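Local coordinates for hypothetical protein (Legionella pneumophila subsp. pneumophila, PDB 4JX2) that is of unknown function but is probably secreted, and folds as a mixed helix-and-sheet protein of the DUF5624 family that assembles as a two-chain unit, at residues Phe39-Asp44 / Asn55-Leu60; Lys257-Phe262 / Tyr297-Ala302; Asp93-Leu98 / Ala310-Gln315; Ile251-Ala256 / Asn289-Asp294. All coordinates share one frame; numbering follows the deposited sequence.

Interaction 1 (Phe39-Asp44 / Asn55-Leu60); sequences FDFTGD and NISQTL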
# COMPACT_ATOMS: atom_id res chain seq x y z
N PHE A 39 -27.66 -11.15 7.61
CA PHE A 39 -27.09 -12.48 7.42
C PHE A 39 -27.63 -13.22 6.19
O PHE A 39 -27.04 -14.23 5.81
CB PHE A 39 -27.29 -13.32 8.68
CG PHE A 39 -26.41 -12.91 9.84
CD1 PHE A 39 -25.07 -12.59 9.63
CD2 PHE A 39 -26.90 -12.87 11.13
CE1 PHE A 39 -24.26 -12.23 10.70
CE2 PHE A 39 -26.08 -12.54 12.20
CZ PHE A 39 -24.76 -12.22 11.98
N ASP A 40 -28.69 -12.69 5.53
CA ASP A 40 -29.25 -13.26 4.30
C ASP A 40 -28.29 -13.07 3.12
O ASP A 40 -28.30 -13.87 2.19
CB ASP A 40 -30.61 -12.62 3.96
CG ASP A 40 -31.80 -13.11 4.78
OD1 ASP A 40 -31.75 -14.26 5.28
OD2 ASP A 40 -32.77 -12.37 4.89
N PHE A 41 -27.45 -12.03 3.16
CA PHE A 41 -26.52 -11.78 2.08
C PHE A 41 -25.05 -12.02 2.51
O PHE A 41 -24.30 -12.68 1.78
CB PHE A 41 -26.72 -10.35 1.54
CG PHE A 41 -25.72 -9.90 0.51
CD1 PHE A 41 -25.72 -10.43 -0.77
CD2 PHE A 41 -24.74 -8.97 0.83
CE1 PHE A 41 -24.77 -10.02 -1.72
CE2 PHE A 41 -23.79 -8.56 -0.12
CZ PHE A 41 -23.81 -9.10 -1.38
N THR A 42 -24.63 -11.49 3.65
CA THR A 42 -23.22 -11.60 4.02
C THR A 42 -23.03 -12.02 5.49
O THR A 42 -23.97 -12.49 6.12
CB THR A 42 -22.50 -10.27 3.65
OG1 THR A 42 -21.09 -10.47 3.67
CG2 THR A 42 -22.95 -9.06 4.51
N GLY A 43 -21.81 -11.91 5.98
CA GLY A 43 -21.44 -12.22 7.35
C GLY A 43 -21.01 -13.64 7.63
O GLY A 43 -20.71 -13.95 8.78
N ASP A 44 -20.93 -14.50 6.60
CA ASP A 44 -20.58 -15.92 6.71
C ASP A 44 -19.20 -16.20 7.29
O ASP A 44 -18.98 -17.30 7.81
CB ASP A 44 -20.73 -16.64 5.36
CG ASP A 44 -20.11 -15.94 4.18
OD1 ASP A 44 -20.71 -14.96 3.69
OD2 ASP A 44 -19.04 -16.39 3.73
N ASN A 55 -26.10 -18.30 3.14
CA ASN A 55 -26.52 -16.99 2.67
C ASN A 55 -26.40 -16.91 1.12
O ASN A 55 -25.97 -17.87 0.47
CB ASN A 55 -25.75 -15.86 3.39
CG ASN A 55 -24.28 -15.74 3.11
OD1 ASN A 55 -23.75 -16.16 2.08
ND2 ASN A 55 -23.61 -15.06 4.02
N ILE A 56 -26.80 -15.75 0.56
CA ILE A 56 -26.83 -15.54 -0.89
C ILE A 56 -25.38 -15.59 -1.49
O ILE A 56 -25.18 -16.24 -2.53
CB ILE A 56 -27.66 -14.27 -1.22
CG1 ILE A 56 -29.17 -14.59 -1.00
CG2 ILE A 56 -27.41 -13.80 -2.64
CD1 ILE A 56 -30.11 -13.42 -0.74
N SER A 57 -24.37 -15.00 -0.79
CA SER A 57 -22.96 -15.03 -1.23
C SER A 57 -22.46 -16.47 -1.36
O SER A 57 -21.86 -16.82 -2.38
CB SER A 57 -22.07 -14.26 -0.27
OG SER A 57 -22.48 -12.90 -0.19
N GLN A 58 -22.77 -17.33 -0.37
CA GLN A 58 -22.40 -18.75 -0.35
C GLN A 58 -23.07 -19.54 -1.49
O GLN A 58 -22.41 -20.35 -2.13
CB GLN A 58 -22.75 -19.38 1.00
CG GLN A 58 -21.82 -18.91 2.11
CD GLN A 58 -22.24 -19.36 3.47
OE1 GLN A 58 -23.41 -19.26 3.86
NE2 GLN A 58 -21.28 -19.83 4.24
N THR A 59 -24.35 -19.27 -1.77
CA THR A 59 -25.09 -19.89 -2.87
C THR A 59 -24.42 -19.51 -4.19
O THR A 59 -24.19 -20.40 -5.02
CB THR A 59 -26.56 -19.49 -2.82
OG1 THR A 59 -27.06 -19.83 -1.53
CG2 THR A 59 -27.39 -20.14 -3.92
N LEU A 60 -24.07 -18.21 -4.38
CA LEU A 60 -23.38 -17.76 -5.60
C LEU A 60 -22.08 -18.52 -5.76
O LEU A 60 -21.81 -19.05 -6.84
CB LEU A 60 -23.10 -16.25 -5.60
CG LEU A 60 -22.31 -15.73 -6.81
CD1 LEU A 60 -23.12 -15.85 -8.07
CD2 LEU A 60 -21.87 -14.31 -6.61
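One face of the Phe41 ring carries the hydroxyl of Ser57, with OG lying 4.0 Å from CE1 and displaced toward the rim, while CG2 of Ile56 sits at the edge, near the ring plane. The second subunit packs on the same side chain: Tyr125 of that chain meets the ring edge-to-face, and Pro121 of that chain also packs on it. Phe39 brings a different edge into play, with Thr42 O in the plane of its ring. The amide of Asn55 stands almost perpendicular, at 82°, to the carboxylate of Asp44; its ND2 nevertheless donates a straight bond of 2.9 Å to Asp44 OD1, arriving from above the carboxylate plane. Two backbone carbonyls of 39-44 also accept. Asp40 O accepts from Ile56 N at 2.9 Å, and Phe41 O takes Ser57 OG at 2.7 Å, with a weak additional bond from Ser57 N. Asn55 holds CG in the crowded position between its backbone N and carbonyl carbon (chi1 67°), which lets OD1 turn back to accept from Gln58 N at 2.9 Å. Gln58 returns the favour: its OE1 accepts from Asn55 N at 2.9 Å, in the carbonyl plane and on a lone pair. Asp40 points elsewhere, its OD1 forming a salt bridge with Lys53. The reciprocal pair Asn55 and Gln58 is a capping box at the N-terminus of helix 56-66, set against the end of helix 32-41.

Interaction 2 (Lys257-Phe262 / Tyr297-Ala302); sequences KVIIRF and YITPYA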
# COMPACT_ATOMS: atom_id res chain seq x y z
N LYS A 257 0.29 -17.65 -9.62
CA LYS A 257 -0.36 -16.83 -8.61
C LYS A 257 0.74 -16.06 -7.88
O LYS A 257 1.48 -16.67 -7.12
CB LYS A 257 -1.18 -17.75 -7.67
CG LYS A 257 -2.29 -18.51 -8.40
CD LYS A 257 -2.85 -19.67 -7.61
CE LYS A 257 -4.11 -20.19 -8.25
NZ LYS A 257 -4.62 -21.41 -7.58
N VAL A 258 0.91 -14.75 -8.18
CA VAL A 258 2.00 -13.94 -7.61
C VAL A 258 1.50 -13.05 -6.47
O VAL A 258 0.53 -12.29 -6.63
CB VAL A 258 2.79 -13.13 -8.68
CG1 VAL A 258 3.99 -12.43 -8.08
CG2 VAL A 258 3.25 -14.04 -9.82
N ILE A 259 2.18 -13.18 -5.30
CA ILE A 259 1.94 -12.42 -4.08
C ILE A 259 3.22 -11.65 -3.77
O ILE A 259 4.30 -12.26 -3.65
CB ILE A 259 1.49 -13.32 -2.89
CG1 ILE A 259 0.03 -13.79 -3.10
CG2 ILE A 259 1.69 -12.61 -1.52
CD1 ILE A 259 -0.37 -14.91 -2.20
N ILE A 260 3.09 -10.33 -3.63
CA ILE A 260 4.21 -9.45 -3.29
C ILE A 260 3.93 -8.80 -1.93
O ILE A 260 2.99 -8.02 -1.78
CB ILE A 260 4.50 -8.40 -4.40
CG1 ILE A 260 4.90 -9.11 -5.74
CG2 ILE A 260 5.58 -7.42 -3.93
CD1 ILE A 260 4.92 -8.27 -6.97
N ARG A 261 4.76 -9.16 -0.94
CA ARG A 261 4.80 -8.64 0.44
C ARG A 261 6.29 -8.42 0.75
O ARG A 261 6.83 -8.88 1.75
CB ARG A 261 4.08 -9.59 1.42
CG ARG A 261 3.88 -9.02 2.81
CD ARG A 261 4.28 -10.05 3.84
NE ARG A 261 4.19 -9.57 5.21
CZ ARG A 261 5.20 -9.04 5.88
NH1 ARG A 261 6.39 -8.90 5.31
NH2 ARG A 261 5.04 -8.64 7.14
N PHE A 262 6.97 -7.77 -0.20
CA PHE A 262 8.39 -7.50 -0.18
C PHE A 262 8.72 -6.21 0.60
O PHE A 262 8.16 -5.14 0.32
CB PHE A 262 8.90 -7.40 -1.61
CG PHE A 262 10.38 -7.22 -1.73
CD1 PHE A 262 11.23 -8.33 -1.78
CD2 PHE A 262 10.94 -5.95 -1.85
CE1 PHE A 262 12.59 -8.16 -1.95
CE2 PHE A 262 12.32 -5.79 -1.98
CZ PHE A 262 13.13 -6.89 -2.05
N TYR A 297 -0.62 -9.64 -7.09
CA TYR A 297 -1.23 -8.85 -6.02
C TYR A 297 -0.19 -8.44 -5.00
O TYR A 297 0.59 -9.27 -4.55
CB TYR A 297 -2.39 -9.62 -5.33
CG TYR A 297 -3.56 -9.89 -6.25
CD1 TYR A 297 -4.45 -8.88 -6.60
CD2 TYR A 297 -3.77 -11.16 -6.80
CE1 TYR A 297 -5.51 -9.11 -7.47
CE2 TYR A 297 -4.83 -11.40 -7.68
CZ TYR A 297 -5.70 -10.38 -8.00
OH TYR A 297 -6.73 -10.61 -8.88
N ILE A 298 -0.17 -7.13 -4.66
CA ILE A 298 0.71 -6.60 -3.63
C ILE A 298 -0.14 -6.62 -2.38
O ILE A 298 -1.12 -5.87 -2.30
CB ILE A 298 1.32 -5.22 -3.96
CG1 ILE A 298 2.13 -5.29 -5.29
CG2 ILE A 298 2.21 -4.74 -2.77
CD1 ILE A 298 2.56 -4.04 -5.79
N THR A 299 0.17 -7.53 -1.44
CA THR A 299 -0.60 -7.74 -0.22
C THR A 299 0.27 -7.42 1.01
O THR A 299 0.72 -8.34 1.70
CB THR A 299 -1.14 -9.19 -0.21
OG1 THR A 299 -0.03 -10.09 -0.26
CG2 THR A 299 -2.11 -9.47 -1.36
N PRO A 300 0.47 -6.11 1.35
CA PRO A 300 1.37 -5.78 2.46
C PRO A 300 0.94 -6.29 3.85
O PRO A 300 1.79 -6.44 4.74
CB PRO A 300 1.43 -4.25 2.42
CG PRO A 300 1.13 -3.91 1.00
CD PRO A 300 0.03 -4.88 0.66
N TYR A 301 -0.34 -6.62 4.01
CA TYR A 301 -0.82 -7.07 5.30
C TYR A 301 -0.99 -8.59 5.36
O TYR A 301 -1.47 -9.11 6.37
CB TYR A 301 -2.09 -6.31 5.70
CG TYR A 301 -1.85 -4.82 5.81
CD1 TYR A 301 -0.92 -4.29 6.71
CD2 TYR A 301 -2.56 -3.92 5.01
CE1 TYR A 301 -0.69 -2.92 6.80
CE2 TYR A 301 -2.37 -2.55 5.13
CZ TYR A 301 -1.42 -2.05 6.00
OH TYR A 301 -1.23 -0.68 6.10
N ALA A 302 -0.51 -9.32 4.34
CA ALA A 302 -0.54 -10.76 4.39
C ALA A 302 0.39 -11.24 5.50
O ALA A 302 1.47 -10.66 5.70
CB ALA A 302 -0.10 -11.35 3.06
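Strands 257-262 and 296-298 run parallel here, the two strands of a beta-alpha-beta unit whose connecting helix is 279-286. Three backbone bonds of 2.9 Å stitch them together: Tyr297 N to Val258 O, then Ile260 N to Tyr297 O, then Thr299 N to Ile260 O. The first is nearly straight at 172°, the last more bent at 143°. Side chains alternate between the faces. Ile260 and Ile298 share one, their CB and CG1 atoms 4.0 Å apart, and helix 279-286 packs there through Val280 on Ile260. Ile259 and Tyr297 point to the other, where helix 315-339 supplies Val325 against Ile259 and Trp326 edge-to-face with the Tyr297 ring; the phenol OH is hydrogen-bonded to Arg333 and His330. On the other side of strand 257-262, strand 79-84 continues the sheet, through backbone bonds of Ile259 to Ile80 and Phe82. Past Ile298 the second segment leaves the strand and folds into a type I turn, Thr299 to Ala302, closed by Ala302 N on Thr299 O. Pro300 and Tyr301 in this turn pack on the second subunit. Arg261 follows the turn: CG lies anti to the backbone N (chi1 -170°), the chain bends at chi2, and NE donates at 3.0 Å to Ala302 O, which lies in the guanidinium plane.

Interaction 3 (Asp93-Leu98 / Ala310-Gln315); sequences DRQLKL and AQELTQ. With SO4 (sulfate ion), chain E.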
# COMPACT_ATOMS: atom_id res chain seq x y z
N ASP A 93 1.07 -29.28 -5.00
CA ASP A 93 1.28 -30.32 -4.00
C ASP A 93 1.95 -29.78 -2.72
O ASP A 93 2.39 -30.58 -1.89
CB ASP A 93 2.10 -31.47 -4.62
CG ASP A 93 1.44 -32.17 -5.80
OD1 ASP A 93 0.18 -32.24 -5.83
OD2 ASP A 93 2.17 -32.67 -6.68
N ARG A 94 1.99 -28.44 -2.55
CA ARG A 94 2.53 -27.71 -1.38
C ARG A 94 4.04 -27.90 -1.21
O ARG A 94 4.56 -27.60 -0.13
CB ARG A 94 1.80 -28.11 -0.08
CG ARG A 94 0.30 -27.93 -0.13
CD ARG A 94 -0.38 -28.33 1.16
NE ARG A 94 -0.55 -29.78 1.26
CZ ARG A 94 0.11 -30.56 2.11
NH1 ARG A 94 1.00 -30.04 2.95
NH2 ARG A 94 -0.11 -31.86 2.13
N GLN A 95 4.74 -28.38 -2.26
CA GLN A 95 6.18 -28.64 -2.23
C GLN A 95 6.98 -27.42 -2.70
O GLN A 95 6.62 -26.78 -3.70
CB GLN A 95 6.56 -29.87 -3.08
CG GLN A 95 5.89 -31.19 -2.68
CD GLN A 95 6.12 -31.60 -1.23
OE1 GLN A 95 5.17 -31.75 -0.45
NE2 GLN A 95 7.38 -31.82 -0.86
N LEU A 96 8.08 -27.12 -1.98
CA LEU A 96 9.00 -26.02 -2.28
C LEU A 96 9.80 -26.32 -3.55
O LEU A 96 10.47 -27.36 -3.64
CB LEU A 96 9.94 -25.79 -1.09
CG LEU A 96 10.92 -24.63 -1.16
CD1 LEU A 96 10.21 -23.26 -1.15
CD2 LEU A 96 11.86 -24.69 -0.01
N LYS A 97 9.70 -25.43 -4.55
CA LYS A 97 10.40 -25.59 -5.82
C LYS A 97 11.61 -24.67 -5.89
O LYS A 97 12.62 -25.03 -6.50
CB LYS A 97 9.46 -25.36 -7.02
CG LYS A 97 8.29 -26.37 -7.13
CD LYS A 97 8.73 -27.87 -7.17
CE LYS A 97 9.56 -28.28 -8.38
NZ LYS A 97 10.29 -29.56 -8.13
N LEU A 98 11.51 -23.49 -5.23
CA LEU A 98 12.56 -22.46 -5.21
C LEU A 98 12.45 -21.60 -3.95
O LEU A 98 11.34 -21.27 -3.52
CB LEU A 98 12.41 -21.57 -6.48
CG LEU A 98 13.49 -20.52 -6.76
CD1 LEU A 98 13.77 -20.42 -8.24
CD2 LEU A 98 13.08 -19.13 -6.21
N ALA A 310 9.71 -23.94 4.52
CA ALA A 310 9.85 -25.38 4.72
C ALA A 310 9.72 -26.11 3.37
O ALA A 310 9.20 -25.54 2.41
CB ALA A 310 8.79 -25.88 5.70
N GLN A 311 10.19 -27.38 3.31
CA GLN A 311 10.10 -28.17 2.09
C GLN A 311 8.63 -28.35 1.70
O GLN A 311 8.29 -28.33 0.50
CB GLN A 311 10.84 -29.51 2.25
CG GLN A 311 11.06 -30.29 0.93
CD GLN A 311 11.49 -29.46 -0.27
OE1 GLN A 311 12.44 -28.65 -0.21
NE2 GLN A 311 10.80 -29.64 -1.40
N GLU A 312 7.76 -28.46 2.71
CA GLU A 312 6.33 -28.59 2.52
C GLU A 312 5.58 -27.53 3.34
O GLU A 312 5.79 -27.40 4.56
CB GLU A 312 5.86 -30.00 2.91
CG GLU A 312 4.43 -30.30 2.52
CD GLU A 312 3.86 -31.57 3.11
OE1 GLU A 312 3.66 -31.63 4.35
OE2 GLU A 312 3.53 -32.48 2.32
N LEU A 313 4.70 -26.79 2.67
CA LEU A 313 3.82 -25.80 3.30
C LEU A 313 2.68 -26.60 3.95
O LEU A 313 2.23 -27.59 3.36
CB LEU A 313 3.29 -24.86 2.19
CG LEU A 313 3.23 -23.33 2.38
CD1 LEU A 313 4.52 -22.75 2.90
CD2 LEU A 313 2.91 -22.64 1.07
N THR A 314 2.22 -26.23 5.16
CA THR A 314 1.10 -26.99 5.77
C THR A 314 -0.16 -26.72 4.95
O THR A 314 -0.22 -25.70 4.27
CB THR A 314 0.90 -26.64 7.26
OG1 THR A 314 0.41 -25.30 7.40
CG2 THR A 314 2.14 -26.85 8.09
N GLN A 315 -1.16 -27.60 5.01
CA GLN A 315 -2.38 -27.38 4.24
C GLN A 315 -3.04 -26.05 4.66
O GLN A 315 -3.47 -25.29 3.78
CB GLN A 315 -3.35 -28.57 4.35
CG GLN A 315 -4.43 -28.60 3.24
CD GLN A 315 -3.89 -28.88 1.85
OE1 GLN A 315 -3.37 -29.96 1.56
NE2 GLN A 315 -4.04 -27.92 0.95
S SO4 E . -0.41 -30.63 7.16
O1 SO4 E . -1.17 -31.89 7.08
O2 SO4 E . -1.35 -29.51 7.32
O3 SO4 E . 0.52 -30.67 8.30
O4 SO4 E . 0.36 -30.47 5.93
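Arg94 starts with CG anti to its carbonyl carbon (chi1 -56°), runs straight through chi2 and bends at chi3 (-80°), which swings the guanidinium alongside the 310-315 segment. Gln315 comes across it, CG anti to the backbone N and the chain bent at chi2, so that the two chains cross at about a right angle and CB of Gln315 lies over one guanidinium face, toward its rim. NH1 donates to Leu313 O at 2.8 Å, with the carbonyl oxygen in the guanidinium plane. The same nitrogen forms a longer salt bridge to Glu312 OE1, at 3.4 Å; the Glu312 chain reaches it fully extended. A sulfate ion, probably from the crystallisation liquor, lies close by: its O2 accepts from Gln315 N at 3.0 Å, and its O4 is 3.1 Å from Arg94 NH1. Arginine and the amide at the start of helix 315-339 thus probably draw the anion together, Thr314 capping that helix through OG1 on Asp317 N. The backbones are pinned on both flanks of Gln95, by Leu313 N on Arg94 O at 2.9 Å and Leu96 N on Gln311 O at 2.8 Å. Gln311, bent at chi2, adds a bond from NE2 to Leu96 O at 3.2 Å. The arrangement is a single beta bridge, Gln95 with Glu312, by which the loop before helix 315-339 lies against the start of edge strand 96-101.

Interaction 4 (Ile251-Ala256 / Asn289-Asp294); sequences IDWPHA and NKLATD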
# COMPACT_ATOMS: atom_id res chain seq x y z
N ILE A 251 7.56 -23.59 -15.02
CA ILE A 251 6.48 -22.74 -14.52
C ILE A 251 5.44 -22.50 -15.62
O ILE A 251 5.77 -22.09 -16.73
CB ILE A 251 6.97 -21.40 -13.89
CG1 ILE A 251 7.83 -21.71 -12.63
CG2 ILE A 251 5.77 -20.46 -13.54
CD1 ILE A 251 8.61 -20.64 -12.13
N ASP A 252 4.17 -22.76 -15.28
CA ASP A 252 3.03 -22.51 -16.16
C ASP A 252 2.55 -21.10 -15.86
O ASP A 252 1.63 -20.90 -15.06
CB ASP A 252 1.93 -23.57 -15.94
CG ASP A 252 0.75 -23.48 -16.91
OD1 ASP A 252 0.95 -22.99 -18.05
OD2 ASP A 252 -0.35 -23.95 -16.54
N TRP A 253 3.25 -20.11 -16.46
CA TRP A 253 3.06 -18.68 -16.23
C TRP A 253 1.61 -18.20 -16.40
O TRP A 253 1.17 -17.46 -15.51
CB TRP A 253 4.01 -17.84 -17.09
CG TRP A 253 5.43 -17.94 -16.63
CD1 TRP A 253 6.43 -18.64 -17.23
CD2 TRP A 253 5.99 -17.39 -15.43
NE1 TRP A 253 7.60 -18.52 -16.51
CE2 TRP A 253 7.36 -17.74 -15.41
CE3 TRP A 253 5.49 -16.57 -14.40
CZ2 TRP A 253 8.22 -17.32 -14.38
CZ3 TRP A 253 6.35 -16.14 -13.40
CH2 TRP A 253 7.69 -16.53 -13.38
N PRO A 254 0.80 -18.59 -17.42
CA PRO A 254 -0.58 -18.05 -17.47
C PRO A 254 -1.45 -18.38 -16.24
O PRO A 254 -2.42 -17.66 -15.99
CB PRO A 254 -1.16 -18.72 -18.72
CG PRO A 254 0.00 -19.09 -19.52
CD PRO A 254 1.07 -19.46 -18.58
N HIS A 255 -1.07 -19.42 -15.46
CA HIS A 255 -1.81 -19.86 -14.28
C HIS A 255 -1.09 -19.61 -12.96
O HIS A 255 -1.61 -19.98 -11.91
CB HIS A 255 -2.16 -21.34 -14.39
CG HIS A 255 -3.14 -21.59 -15.47
ND1 HIS A 255 -2.81 -22.32 -16.59
CD2 HIS A 255 -4.41 -21.13 -15.60
CE1 HIS A 255 -3.89 -22.33 -17.34
NE2 HIS A 255 -4.88 -21.62 -16.79
N ALA A 256 0.07 -18.92 -13.00
CA ALA A 256 0.85 -18.55 -11.82
C ALA A 256 0.05 -17.59 -10.93
O ALA A 256 -0.81 -16.85 -11.41
CB ALA A 256 2.18 -17.93 -12.24
N ASN A 289 6.06 -12.07 -20.69
CA ASN A 289 4.76 -11.40 -20.78
C ASN A 289 3.58 -12.38 -20.98
O ASN A 289 2.52 -11.97 -21.45
CB ASN A 289 4.81 -10.33 -21.85
CG ASN A 289 5.68 -9.18 -21.41
OD1 ASN A 289 5.26 -8.33 -20.61
ND2 ASN A 289 6.94 -9.20 -21.82
N LYS A 290 3.75 -13.65 -20.55
CA LYS A 290 2.71 -14.67 -20.64
C LYS A 290 1.84 -14.67 -19.36
O LYS A 290 0.78 -15.30 -19.35
CB LYS A 290 3.31 -16.06 -20.91
CG LYS A 290 4.07 -16.19 -22.23
CD LYS A 290 4.89 -17.49 -22.29
CE LYS A 290 5.54 -17.71 -23.64
NZ LYS A 290 5.60 -19.16 -24.02
N LEU A 291 2.26 -13.94 -18.31
CA LEU A 291 1.52 -13.81 -17.06
C LEU A 291 0.78 -12.48 -17.03
O LEU A 291 1.39 -11.42 -17.13
CB LEU A 291 2.43 -13.94 -15.83
CG LEU A 291 1.83 -13.55 -14.47
CD1 LEU A 291 0.85 -14.61 -13.94
CD2 LEU A 291 2.91 -13.28 -13.47
N ALA A 292 -0.55 -12.55 -16.88
CA ALA A 292 -1.46 -11.40 -16.78
C ALA A 292 -1.14 -10.62 -15.52
O ALA A 292 -0.94 -11.20 -14.46
CB ALA A 292 -2.91 -11.88 -16.77
N THR A 293 -1.06 -9.31 -15.65
CA THR A 293 -0.70 -8.41 -14.56
C THR A 293 -1.75 -8.43 -13.43
O THR A 293 -1.38 -8.22 -12.28
CB THR A 293 -0.43 -7.01 -15.09
OG1 THR A 293 -1.58 -6.56 -15.79
CG2 THR A 293 0.78 -6.97 -16.02
N ASP A 294 -3.01 -8.75 -13.73
CA ASP A 294 -4.08 -8.82 -12.71
C ASP A 294 -3.92 -10.06 -11.79
O ASP A 294 -4.67 -10.19 -10.83
CB ASP A 294 -5.47 -8.83 -13.35
CG ASP A 294 -5.70 -10.03 -14.25
OD1 ASP A 294 -6.10 -11.10 -13.73
OD2 ASP A 294 -5.42 -9.92 -15.48
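The two loops that lead into the parallel strands of a beta-alpha-beta unit pack together here: the 3-10 turn 253-255 before strand 257-262, and the loop between helix 279-286 and strand 296-298. Leu291, Trp253 and Lys290 bury the most surface. Leu291 sets CG anti to its backbone N (chi1 168°), which brings CD1 against the turn, 3.3 Å from Trp253 O and 4.0 Å from Ala256 CB. Its CB meets the indole at CE3, 4.3 Å away and oblique to the ring. That indole is held from within its own segment: CG2 of Ile251 sits over the centre of one face, 3.6 Å above the plane. Beyond the pair, Leu286 of helix 279-286, Ile246 of helix 223-247 and Ile80 of strand 79-84 pack on Trp253, while Val283 packs on Leu291, so both apolar side chains join the layer between helices and sheet. Lys290 contributes its near end. Its CB is 4.3 Å from Trp253 CB, whereas the rest of the extended chain leads away. The turn is braced by Ala256 N bonding to Trp253 O, and by His255 ND1 donating to Asp252 OD2 at 3.0 Å, from above the carboxylate plane. Polar contact between the loops is slight and comes from backbone: Lys290 O faces the CA of Pro254 in a CA-H...O contact of 3.6 Å.

Overall arrangement
Interaction 1 comes first along the chain and stands apart, about 40 Å from the chain's centre and 27 to 33 Å, centre to centre, from the others. The remaining three gather round the five-stranded mixed sheet. Interaction 3 lies at its 96-101 edge and closes a loop of the chain within which interactions 2 and 4 are nested; interaction 2 lies at the opposite edge, joining strand 296-298 to 257-262. Interactions 2 and 4 alternate along the chain and touch, Val258 CG2 lying 3.8 Å from Leu291 CD2, so the loop carrying Leu291 packs directly onto strand 257-262. Interactions 1 and 2 both meet the second subunit, tying the N-terminal helical arm and the sheet edge into the dimer.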